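Local atomic coordinates of PrgZ (Enterococcus faecalis, PDB entry 4FAJ), a protein that serves as an extracellular, membrane-anchored receptor that binds a peptide pheromone and, as a family 5 solute-binding protein, probably takes part in peptide uptake. Residues E329-N337 / E404-L413. Residues are numbered along the deposited sequence; the frame is centred on the assembly and turned at random.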
loop_
_atom_site.group_PDB
_atom_site.type_symbol
_atom_site.label_atom_id
_atom_site.label_comp_id
_atom_site.label_asym_id
_atom_site.label_seq_id
_atom_site.Cartn_x
_atom_site.Cartn_y
_atom_site.Cartn_z
ATOM N N GLU A 329 -0.478 -22.990 -13.513
ATOM C CA GLU A 329 -1.636 -22.845 -14.401
ATOM C C GLU A 329 -1.212 -22.266 -15.748
ATOM O O GLU A 329 -1.648 -22.749 -16.791
ATOM C CB GLU A 329 -2.726 -21.957 -13.779
ATOM C CG GLU A 329 -3.268 -22.420 -12.412
ATOM C CD GLU A 329 -3.857 -23.832 -12.417
ATOM O OE1 GLU A 329 -4.301 -24.318 -13.485
ATOM O OE2 GLU A 329 -3.883 -24.457 -11.332
ATOM N N ASN A 330 -0.354 -21.245 -15.730
ATOM C CA ASN A 330 0.136 -20.654 -16.966
ATOM C C ASN A 330 1.499 -21.223 -17.344
ATOM O O ASN A 330 2.491 -21.038 -16.631
ATOM C CB ASN A 330 0.193 -19.131 -16.863
ATOM C CG ASN A 330 0.476 -18.472 -18.202
ATOM O OD1 ASN A 330 1.623 -18.365 -18.622
ATOM N ND2 ASN A 330 -0.577 -18.035 -18.883
ATOM N N LYS A 331 1.539 -21.888 -18.494
ATOM C CA LYS A 331 2.726 -22.599 -18.941
ATOM C C LYS A 331 3.841 -21.654 -19.373
ATOM O O LYS A 331 5.014 -21.946 -19.143
ATOM C CB LYS A 331 2.367 -23.557 -20.082
ATOM C CG LYS A 331 1.273 -24.563 -19.721
ATOM C CD LYS A 331 1.560 -25.247 -18.383
ATOM C CE LYS A 331 0.876 -26.598 -18.274
ATOM N NZ LYS A 331 1.404 -27.347 -17.097
ATOM N N LEU A 332 3.477 -20.528 -19.986
ATOM C CA LEU A 332 4.459 -19.520 -20.371
ATOM C C LEU A 332 5.174 -18.918 -19.148
ATOM O O LEU A 332 6.400 -18.880 -19.105
ATOM C CB LEU A 332 3.812 -18.403 -21.195
ATOM C CG LEU A 332 3.590 -18.648 -22.690
ATOM C CD1 LEU A 332 2.768 -17.512 -23.286
ATOM C CD2 LEU A 332 4.912 -18.774 -23.432
ATOM N N LEU A 333 4.416 -18.459 -18.155
ATOM C CA LEU A 333 5.015 -17.718 -17.025
ATOM C C LEU A 333 5.718 -18.624 -16.021
ATOM O O LEU A 333 6.479 -18.153 -15.182
ATOM C CB LEU A 333 3.968 -16.841 -16.331
ATOM C CG LEU A 333 3.451 -15.694 -17.209
ATOM C CD1 LEU A 333 2.411 -14.879 -16.480
ATOM C CD2 LEU A 333 4.611 -14.805 -17.690
ATOM N N GLN A 334 5.460 -19.924 -16.125
ATOM C CA GLN A 334 6.205 -20.949 -15.395
ATOM C C GLN A 334 7.647 -21.093 -15.932
ATOM O O GLN A 334 8.544 -21.523 -15.210
ATOM C CB GLN A 334 5.413 -22.271 -15.483
ATOM C CG GLN A 334 6.155 -23.578 -15.280
ATOM C CD GLN A 334 5.187 -24.761 -15.323
ATOM O OE1 GLN A 334 4.368 -24.931 -14.416
ATOM N NE2 GLN A 334 5.262 -25.563 -16.381
ATOM N N ASN A 335 7.866 -20.703 -17.186
ATOM C CA ASN A 335 9.191 -20.787 -17.804
ATOM C C ASN A 335 10.064 -19.570 -17.439
ATOM O O ASN A 335 9.715 -18.425 -17.743
ATOM C CB ASN A 335 9.031 -20.959 -19.323
ATOM C CG ASN A 335 10.344 -21.210 -20.043
ATOM O OD1 ASN A 335 11.129 -20.295 -20.236
ATOM N ND2 ASN A 335 10.569 -22.452 -20.477
ATOM N N LYS A 336 11.205 -19.826 -16.804
ATOM C CA LYS A 336 12.080 -18.741 -16.332
ATOM C C LYS A 336 12.583 -17.849 -17.474
ATOM O O LYS A 336 12.684 -16.643 -17.309
ATOM C CB LYS A 336 13.270 -19.298 -15.533
ATOM C CG LYS A 336 14.005 -18.237 -14.718
ATOM C CD LYS A 336 15.154 -18.820 -13.883
ATOM C CE LYS A 336 14.625 -19.515 -12.631
ATOM N NZ LYS A 336 15.704 -19.993 -11.729
ATOM N N ASN A 337 12.890 -18.437 -18.630
ATOM C CA ASN A 337 13.335 -17.638 -19.786
ATOM C C ASN A 337 12.276 -16.658 -20.319
ATOM O O ASN A 337 12.607 -15.555 -20.762
ATOM C CB ASN A 337 13.862 -18.535 -20.912
ATOM C CG ASN A 337 15.153 -19.263 -20.532
ATOM O OD1 ASN A 337 16.084 -18.666 -19.990
ATOM N ND2 ASN A 337 15.206 -20.552 -20.818
ATOM N N GLU A 404 11.698 -24.523 -25.530
ATOM C CA GLU A 404 11.289 -25.271 -24.339
ATOM C C GLU A 404 9.777 -25.416 -24.178
ATOM O O GLU A 404 9.339 -26.178 -23.328
ATOM C CB GLU A 404 11.861 -24.594 -23.081
ATOM C CG GLU A 404 13.392 -24.522 -23.046
ATOM C CD GLU A 404 13.934 -23.628 -21.936
ATOM O OE1 GLU A 404 13.228 -22.700 -21.474
ATOM O OE2 GLU A 404 15.093 -23.848 -21.532
ATOM N N ILE A 405 8.977 -24.688 -24.959
ATOM C CA ILE A 405 7.512 -24.744 -24.812
ATOM C C ILE A 405 6.758 -25.023 -26.123
ATOM O O ILE A 405 7.315 -24.901 -27.214
ATOM C CB ILE A 405 6.953 -23.450 -24.163
ATOM C CG1 ILE A 405 6.958 -22.278 -25.154
ATOM C CG2 ILE A 405 7.742 -23.098 -22.899
ATOM C CD1 ILE A 405 5.659 -22.120 -25.933
ATOM N N ASP A 406 5.481 -25.387 -25.988
ATOM C CA ASP A 406 4.596 -25.643 -27.136
ATOM C C ASP A 406 3.815 -24.381 -27.510
ATOM O O ASP A 406 2.855 -24.014 -26.834
ATOM C CB ASP A 406 3.624 -26.787 -26.812
ATOM C CG ASP A 406 2.707 -27.145 -27.985
ATOM O OD1 ASP A 406 2.474 -26.294 -28.875
ATOM O OD2 ASP A 406 2.209 -28.289 -28.012
ATOM N N LEU A 407 4.220 -23.738 -28.604
ATOM C CA LEU A 407 3.583 -22.497 -29.068
ATOM C C LEU A 407 2.217 -22.736 -29.738
ATOM O O LEU A 407 1.427 -21.800 -29.878
ATOM C CB LEU A 407 4.509 -21.739 -30.033
ATOM C CG LEU A 407 5.801 -21.118 -29.474
ATOM C CD1 LEU A 407 5.526 -20.126 -28.344
ATOM C CD2 LEU A 407 6.778 -22.184 -29.004
ATOM N N SER A 408 1.943 -23.974 -30.154
ATOM C CA SER A 408 0.633 -24.331 -30.716
ATOM C C SER A 408 -0.478 -24.037 -29.708
ATOM O O SER A 408 -1.426 -23.304 -30.006
ATOM C CB SER A 408 0.582 -25.813 -31.093
ATOM O OG SER A 408 1.815 -26.251 -31.640
ATOM N N LYS A 409 -0.330 -24.624 -28.519
ATOM C CA LYS A 409 -1.260 -24.458 -27.396
ATOM C C LYS A 409 -1.703 -23.007 -27.216
ATOM O O LYS A 409 -2.874 -22.680 -27.428
ATOM C CB LYS A 409 -0.599 -24.974 -26.106
ATOM C CG LYS A 409 -1.333 -24.645 -24.794
ATOM C CD LYS A 409 -0.506 -25.035 -23.559
ATOM C CE LYS A 409 0.766 -24.182 -23.393
ATOM N NZ LYS A 409 0.490 -22.717 -23.319
ATOM N N ASN A 410 -0.769 -22.141 -26.823
ATOM C CA ASN A 410 -1.107 -20.752 -26.513
ATOM C C ASN A 410 0.136 -19.861 -26.473
ATOM O O ASN A 410 1.055 -20.098 -25.686
ATOM C CB ASN A 410 -1.860 -20.675 -25.171
ATOM C CG ASN A 410 -3.134 -19.855 -25.259
ATOM O OD1 ASN A 410 -3.127 -18.719 -25.736
ATOM N ND2 ASN A 410 -4.241 -20.432 -24.797
ATOM N N THR A 411 0.161 -18.855 -27.344
ATOM C CA THR A 411 1.229 -17.860 -27.366
ATOM C C THR A 411 0.600 -16.503 -27.099
ATOM O O THR A 411 0.670 -15.588 -27.929
ATOM C CB THR A 411 1.961 -17.858 -28.711
ATOM O OG1 THR A 411 1.006 -17.744 -29.776
ATOM C CG2 THR A 411 2.727 -19.140 -28.875
ATOM N N SER A 412 -0.024 -16.402 -25.927
ATOM C CA SER A 412 -0.818 -15.245 -25.555
ATOM C C SER A 412 -0.794 -15.011 -24.041
ATOM O O SER A 412 -0.855 -15.962 -23.254
ATOM C CB SER A 412 -2.261 -15.440 -26.026
ATOM O OG SER A 412 -3.145 -14.572 -25.348
ATOM N N LEU A 413 -0.715 -13.740 -23.652
ATOM C CA LEU A 413 -0.736 -13.350 -22.249
ATOM C C LEU A 413 -1.693 -12.186 -22.047
ATOM O O LEU A 413 -1.639 -11.200 -22.776
ATOM C CB LEU A 413 0.659 -12.945 -21.783
ATOM C CG LEU A 413 1.701 -14.054 -21.707
ATOM C CD1 LEU A 413 3.043 -13.471 -21.317
ATOM C CD2 LEU A 413 1.278 -15.146 -20.730
HETATM O O HOH W 1 17.014 -22.843 -20.063
#
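The amides of Asn335 and Asn337 both donate through ND2 to a single carboxylate oxygen, Glu404 OE1, which they reach from opposite faces of the carboxylate plane. Asn335 ND2 arrives on the anti side at 2.9 Å from Glu404 OE1, nearly within its own amide plane, whereas Asn337 ND2 comes from the syn side at 3.0 Å from the same oxygen. Each donor stands 32° out of the carboxylate plane, and the Asn337 amide is turned less steeply against that plane than the Asn335 amide. A water accepts from Asn337 ND2 and donates to Glu404 OE2, closing a small ring of bonds that should restrict rotation of the carboxylate. Beside the Asn335 amide, the methyl CG2 of Ile405 lies 3.8 Å from Asn335 ND2. Asn335 is also the N-cap of helix 336-345: its CG lies anti to the backbone N (chi1 -174°), which carries the amide to this place, and chi2 of -76° turns OD1 to the backbone N of Val338 and ND2 to the glutamate. The contact joins the start of that helix and the short turn before it to the connection from helix 391-402 into strand 412-418, within the solute-binding protein fold and away from the zinc sites. In that turn Asn330 is a second N-cap, its OD1 taking Leu333 N in the carbonyl plane. Leu332 reaches between Ile405 and Leu413: CD2 faces Ile405 CD1, and CD1 packs at 3.8 Å against Leu413 CD2. Leu413 spreads its other methyl, CD1, towards Leu333 CD2, 4.2 Å away, and Thr463 and Leu464 extend this apolar patch. At the exposed margin the aliphatic parts of Lys331 and Lys409 cross at about a right angle, with Lys409 CE 3.7 Å from Lys331 CG.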